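Local structure of acetylxylan esterase (Geobacillus stearothermophilus, 4OAP) at residues V42-A47 against I211-V216. The protein removes acetyl side groups from xylan and xylo-oligosaccharides as a serine esterase of the GDSL family, working as a ring-shaped homooctamer. The protein carries 1 engineered substitution. Sequence-based numbering, arbitrary orientation.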
loop_
_atom_site.group_PDB
_atom_site.type_symbol
_atom_site.label_atom_id
_atom_site.label_comp_id
_atom_site.label_asym_id
_atom_site.label_seq_id
_atom_site.Cartn_x
_atom_site.Cartn_y
_atom_site.Cartn_z
ATOM N N VAL A 42 -11.366 -9.095 29.785
ATOM C CA VAL A 42 -10.096 -8.789 30.422
ATOM C C VAL A 42 -10.034 -7.331 30.930
ATOM O O VAL A 42 -9.616 -7.094 32.070
ATOM C CB VAL A 42 -8.933 -9.084 29.489
ATOM C CG1 VAL A 42 -7.606 -8.622 30.108
ATOM C CG2 VAL A 42 -8.862 -10.570 29.205
ATOM N N GLY A 43 -10.570 -6.386 30.148
ATOM C CA GLY A 43 -10.759 -5.041 30.568
ATOM C C GLY A 43 -11.551 -4.821 31.833
ATOM O O GLY A 43 -11.104 -4.101 32.750
ATOM N N LEU A 44 -12.734 -5.377 31.890
ATOM C CA LEU A 44 -13.544 -5.259 33.019
ATOM C C LEU A 44 -12.940 -5.911 34.282
ATOM O O LEU A 44 -13.095 -5.373 35.397
ATOM C CB LEU A 44 -14.940 -5.826 32.745
ATOM C CG LEU A 44 -15.814 -4.868 31.916
ATOM C CD1 LEU A 44 -16.949 -5.580 31.217
ATOM C CD2 LEU A 44 -16.359 -3.697 32.744
ATOM N N LEU A 45 -12.302 -7.068 34.136
ATOM C CA LEU A 45 -11.638 -7.726 35.277
ATOM C C LEU A 45 -10.522 -6.845 35.838
ATOM O O LEU A 45 -10.320 -6.715 37.074
ATOM C CB LEU A 45 -11.034 -9.072 34.845
ATOM C CG LEU A 45 -12.076 -10.162 34.679
ATOM C CD1 LEU A 45 -11.418 -11.413 34.166
ATOM C CD2 LEU A 45 -12.789 -10.496 35.992
ATOM N N GLN A 46 -9.790 -6.235 34.943
ATOM C CA GLN A 46 -8.756 -5.342 35.351
ATOM C C GLN A 46 -9.328 -4.077 35.995
ATOM O O GLN A 46 -8.734 -3.579 36.987
ATOM C CB GLN A 46 -7.817 -5.029 34.222
ATOM C CG GLN A 46 -6.527 -4.435 34.730
ATOM C CD GLN A 46 -5.351 -4.559 33.774
ATOM O OE1 GLN A 46 -5.392 -4.090 32.624
ATOM N NE2 GLN A 46 -4.240 -5.143 34.283
ATOM N N ALA A 47 -10.465 -3.581 35.505
ATOM C CA ALA A 47 -11.008 -2.346 36.040
ATOM C C ALA A 47 -11.538 -2.557 37.428
ATOM O O ALA A 47 -11.596 -1.618 38.263
ATOM C CB ALA A 47 -12.154 -1.825 35.164
ATOM N N ILE A 211 -18.766 -16.402 35.936
ATOM C CA ILE A 211 -17.630 -16.544 36.811
ATOM C C ILE A 211 -17.743 -15.720 38.151
ATOM O O ILE A 211 -16.751 -15.622 38.849
ATOM C CB ILE A 211 -16.282 -16.258 36.177
ATOM C CG1 ILE A 211 -16.111 -14.779 35.687
ATOM C CG2 ILE A 211 -16.096 -17.179 35.003
ATOM C CD1 ILE A 211 -14.666 -14.456 35.493
ATOM N N GLY A 212 -18.914 -15.181 38.448
ATOM C CA GLY A 212 -19.114 -14.501 39.736
ATOM C C GLY A 212 -18.604 -13.082 39.774
ATOM O O GLY A 212 -18.501 -12.498 40.861
ATOM N N PHE A 213 -18.325 -12.477 38.605
ATOM C CA PHE A 213 -18.045 -11.013 38.551
ATOM C C PHE A 213 -19.140 -10.196 39.183
ATOM O O PHE A 213 -20.383 -10.417 38.997
ATOM C CB PHE A 213 -17.761 -10.585 37.060
ATOM C CG PHE A 213 -17.594 -9.101 36.816
ATOM C CD1 PHE A 213 -16.360 -8.543 36.713
ATOM C CD2 PHE A 213 -18.633 -8.350 36.537
ATOM C CE1 PHE A 213 -16.196 -7.204 36.403
ATOM C CE2 PHE A 213 -18.517 -6.993 36.194
ATOM C CZ PHE A 213 -17.275 -6.416 36.152
ATOM N N GLU A 214 -18.715 -9.197 39.944
ATOM C CA GLU A 214 -19.623 -8.137 40.408
ATOM C C GLU A 214 -19.248 -6.811 39.791
ATOM O O GLU A 214 -18.097 -6.417 39.854
ATOM C CB GLU A 214 -19.556 -7.962 41.948
ATOM C CG GLU A 214 -19.877 -9.233 42.730
ATOM C CD GLU A 214 -19.713 -8.988 44.243
ATOM O OE1 GLU A 214 -18.619 -9.183 44.746
ATOM O OE2 GLU A 214 -20.650 -8.506 44.840
ATOM N N TRP A 215 -20.217 -6.133 39.231
ATOM C CA TRP A 215 -20.047 -4.765 38.685
ATOM C C TRP A 215 -19.531 -3.740 39.712
ATOM O O TRP A 215 -18.604 -2.963 39.460
ATOM C CB TRP A 215 -21.371 -4.315 38.172
ATOM C CG TRP A 215 -21.420 -2.925 37.558
ATOM C CD1 TRP A 215 -22.106 -1.863 38.012
ATOM C CD2 TRP A 215 -20.807 -2.502 36.301
ATOM N NE1 TRP A 215 -21.967 -0.801 37.147
ATOM C CE2 TRP A 215 -21.169 -1.164 36.098
ATOM C CE3 TRP A 215 -20.054 -3.163 35.319
ATOM C CZ2 TRP A 215 -20.819 -0.460 34.965
ATOM C CZ3 TRP A 215 -19.658 -2.463 34.227
ATOM C CH2 TRP A 215 -20.067 -1.107 34.039
ATOM N N VAL A 216 -20.160 -3.752 40.873
ATOM C CA VAL A 216 -19.630 -3.054 42.060
ATOM C C VAL A 216 -19.444 -4.056 43.205
ATOM O O VAL A 216 -20.402 -4.672 43.627
ATOM C CB VAL A 216 -20.562 -1.932 42.527
ATOM C CG1 VAL A 216 -20.029 -1.334 43.857
ATOM C CG2 VAL A 216 -20.697 -0.881 41.411
#
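Phe213 packs against Leu44 and Leu45, two neighbouring residues of helix 37-48. Its CE1 atom lies 4.1 Å from Leu44 CB. At the adjacent ring atom, Leu45 CD2 approaches at a slant, 4.1 Å from Phe213 CD1. The ring is carried to the helix by a first torsion that sets CG anti to the backbone N (chi1 174°). Two more apolar pairs extend the patch. Leu44 CD2 meets the six-membered ring of Trp215 obliquely, 3.8 Å from CZ3. The other methyl contact is looser, with Leu45 CD2 4.4 Å from Ile211 CD1. All five residues are buried.

The backbone takes part at one point. Leu44 O sits at the edge of the Phe213 ring, near its plane, 3.7 Å from CE1.

In this SGNH-type hydrolase the contact joins helix 37-48 to the chain that follows helix 197-210, away from the residues inferred to be catalytic. Helix 197-210 ends in a Schellman motif. Gly212, with its positive phi, is the C-prime residue, and Phe213 N bonds back to Leu208 O. Just after this turn, Phe213 points toward helix 37-48. The side chains of Leu44, Leu45 and Phe213 also touch Leu208 of helix 197-210.

Cutting Phe213 back to an alanine is likely to open a gap beside Leu44 and Leu45 and to take the aromatic edge away from Leu44 O.

The patch continues into the octamer. Trp215 meets Trp215 of a second subunit with the ring planes about 10° apart, while Phe213 meets that same tryptophan at about 50°. Trp215 O accepts a hydrogen bond from Arg205 NH2 of the second subunit, and Leu44 packs on its Met201.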